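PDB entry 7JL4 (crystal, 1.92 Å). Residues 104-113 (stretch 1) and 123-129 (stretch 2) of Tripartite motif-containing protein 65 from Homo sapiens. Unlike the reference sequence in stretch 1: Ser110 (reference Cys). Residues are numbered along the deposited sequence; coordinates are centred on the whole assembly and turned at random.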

# COMPACT_ATOMS: atom_id res chain seq x y z
N ASN A 104 -2.29 11.35 2.68
CA ASN A 104 -3.40 11.35 3.63
C ASN A 104 -3.81 9.94 4.05
O ASN A 104 -4.88 9.78 4.67
CB ASN A 104 -4.59 12.15 3.08
CG ASN A 104 -5.33 11.41 1.96
OD1 ASN A 104 -4.92 10.32 1.53
ND2 ASN A 104 -6.45 11.99 1.51
N ILE A 105 -3.00 8.92 3.76
CA ILE A 105 -3.35 7.54 4.07
C ILE A 105 -3.21 7.32 5.57
O ILE A 105 -2.12 7.47 6.14
CB ILE A 105 -2.48 6.55 3.27
CG1 ILE A 105 -2.64 6.78 1.77
CG2 ILE A 105 -2.87 5.09 3.62
CD1 ILE A 105 -1.57 6.08 0.92
N GLY A 106 -4.31 6.91 6.22
CA GLY A 106 -4.31 6.80 7.67
C GLY A 106 -4.41 8.11 8.41
O GLY A 106 -4.26 8.14 9.64
N ARG A 107 -4.65 9.21 7.71
CA ARG A 107 -4.80 10.49 8.38
C ARG A 107 -6.25 10.81 8.73
O ARG A 107 -6.54 11.96 9.11
CB ARG A 107 -4.23 11.61 7.53
CG ARG A 107 -2.72 11.86 7.70
CD ARG A 107 -1.89 10.72 7.14
NE ARG A 107 -0.47 11.06 7.15
CZ ARG A 107 0.53 10.26 6.80
NH1 ARG A 107 1.78 10.76 6.82
NH2 ARG A 107 0.29 9.05 6.29
N GLY A 108 -7.15 9.86 8.59
CA GLY A 108 -8.53 10.02 8.97
C GLY A 108 -9.15 8.67 9.28
O GLY A 108 -8.48 7.64 9.24
N PRO A 109 -10.43 8.65 9.63
CA PRO A 109 -11.06 7.39 10.02
C PRO A 109 -11.32 6.45 8.84
O PRO A 109 -11.76 5.31 9.08
CB PRO A 109 -12.37 7.84 10.67
CG PRO A 109 -12.72 9.12 9.91
CD PRO A 109 -11.36 9.79 9.69
N SER A 110 -11.10 6.88 7.60
CA SER A 110 -11.50 6.06 6.45
C SER A 110 -10.35 5.27 5.83
O SER A 110 -10.55 4.58 4.81
CB SER A 110 -12.16 6.94 5.37
OG SER A 110 -11.23 7.92 4.91
N SER A 111 -9.16 5.32 6.42
CA SER A 111 -8.02 4.63 5.84
C SER A 111 -7.06 4.20 6.92
O SER A 111 -7.08 4.70 8.06
CB SER A 111 -7.33 5.51 4.80
OG SER A 111 -6.88 6.70 5.39
N TRP A 112 -6.21 3.25 6.56
CA TRP A 112 -5.23 2.66 7.46
C TRP A 112 -3.97 2.45 6.63
O TRP A 112 -4.07 2.00 5.48
CB TRP A 112 -5.72 1.28 7.98
CG TRP A 112 -6.94 1.30 8.88
CD1 TRP A 112 -6.96 1.15 10.24
CD2 TRP A 112 -8.32 1.43 8.48
NE1 TRP A 112 -8.26 1.18 10.71
CE2 TRP A 112 -9.11 1.36 9.65
CE3 TRP A 112 -8.96 1.58 7.24
CZ2 TRP A 112 -10.51 1.45 9.62
CZ3 TRP A 112 -10.34 1.69 7.21
CH2 TRP A 112 -11.10 1.62 8.39
N GLY A 113 -2.79 2.73 7.18
CA GLY A 113 -1.59 2.63 6.36
C GLY A 113 -0.34 2.39 7.18
O GLY A 113 -0.34 2.52 8.41
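Stretch 2 (123-129) AWHNGEA

Stretch 2 enters as a β-strand, Ala123 to His125, running antiparallel to strand Ser111 to Gly113, with 173° between their directions and axes approaching to 4.9 Å. Trp124 and Gly113 form the hydrogen-bonded pair: Trp124 N donates to Gly113 O at 2.8 Å, and Gly113 N donates to Trp124 O at 3.0 Å. After His125 the chain reverses through a type I' turn ending at Glu128. Asn126 and Gly127 occupy its corners with positive phi, a conformation that asparagine tolerates and glycine adopts readily.

Trp124 covers the most surface. Its side chain leaves the sheet on the face opposite that of Trp112 and His125, and its indole receives the guanidinium of Arg107. The two groups lie nearly flat on each other, planes at 15°, with Arg107 CZ 3.6 Å from the centroid of the five-membered ring of Trp124, a cation-π contact suited to an electron-rich indole. Arg107 NH2 also donates to Ile105 O at 2.9 Å, helping to hold the guanidinium in place. Gly106 packs beside the base of the tryptophan: a β-carbon there would come within 2.3 Å of Trp124 CB, so the absence of a side chain permits the close approach.

His125 uses both its face and its edge. The imidazole stacks, offset, on the five-membered ring of Trp112, with centroids 3.7 Å apart and planes at 3°, while His125 ND1 donates to Ser111 O at 2.8 Å. A flat ring with a polar nitrogen at its rim can make both contacts at once.

The turn is fastened to the loop before the strand by backbone bonds: Asn126 N reaches Gly108 O at 3.0 Å, and Gly127 N reaches Gly106 O at 3.0 Å. Beyond them, the Asn126 side chain swings back, placing OD1 3.6 Å from Pro109 CD in van der Waals contact.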

# COMPACT_ATOMS: atom_id res chain seq x y z
N ALA A 123 2.71 3.44 11.67
CA ALA A 123 1.40 2.79 11.46
C ALA A 123 0.32 3.83 11.71
O ALA A 123 0.12 4.25 12.86
CB ALA A 123 1.22 1.58 12.39
N TRP A 124 -0.37 4.25 10.63
CA TRP A 124 -1.29 5.40 10.61
C TRP A 124 -2.75 4.97 10.61
O TRP A 124 -3.16 4.15 9.77
CB TRP A 124 -1.07 6.26 9.36
CG TRP A 124 0.15 7.12 9.38
CD1 TRP A 124 1.35 6.86 8.77
CD2 TRP A 124 0.28 8.39 10.01
NE1 TRP A 124 2.23 7.92 9.02
CE2 TRP A 124 1.60 8.86 9.77
CE3 TRP A 124 -0.58 9.19 10.78
CZ2 TRP A 124 2.07 10.09 10.27
CZ3 TRP A 124 -0.12 10.39 11.27
CH2 TRP A 124 1.19 10.83 11.02
N HIS A 125 -3.56 5.56 11.49
CA HIS A 125 -5.02 5.52 11.35
C HIS A 125 -5.60 6.70 12.11
O HIS A 125 -5.13 7.02 13.21
CB HIS A 125 -5.64 4.22 11.87
CG HIS A 125 -7.14 4.23 11.87
ND1 HIS A 125 -7.89 4.32 10.71
CD2 HIS A 125 -8.04 4.18 12.89
CE1 HIS A 125 -9.18 4.33 11.01
NE2 HIS A 125 -9.30 4.25 12.33
N ASN A 126 -6.59 7.37 11.52
CA ASN A 126 -7.33 8.43 12.21
C ASN A 126 -6.42 9.61 12.59
O ASN A 126 -6.66 10.30 13.58
CB ASN A 126 -8.03 7.88 13.46
CG ASN A 126 -9.28 8.65 13.81
OD1 ASN A 126 -9.88 9.30 12.96
ND2 ASN A 126 -9.66 8.60 15.08
N GLY A 127 -5.37 9.85 11.81
CA GLY A 127 -4.46 10.99 12.08
C GLY A 127 -3.43 10.72 13.16
O GLY A 127 -2.64 11.63 13.49
N GLU A 128 -3.37 9.50 13.67
CA GLU A 128 -2.41 9.07 14.68
C GLU A 128 -1.45 8.03 14.09
O GLU A 128 -1.90 7.04 13.49
CB GLU A 128 -3.13 8.45 15.88
CG GLU A 128 -2.23 8.00 17.03
CD GLU A 128 -3.01 7.24 18.08
OE1 GLU A 128 -3.97 6.52 17.71
OE2 GLU A 128 -2.73 7.40 19.28
N ALA A 129 -0.16 8.22 14.32
CA ALA A 129 0.84 7.23 13.96
C ALA A 129 1.47 6.57 15.17
O ALA A 129 1.85 7.25 16.15
CB ALA A 129 1.96 7.84 13.12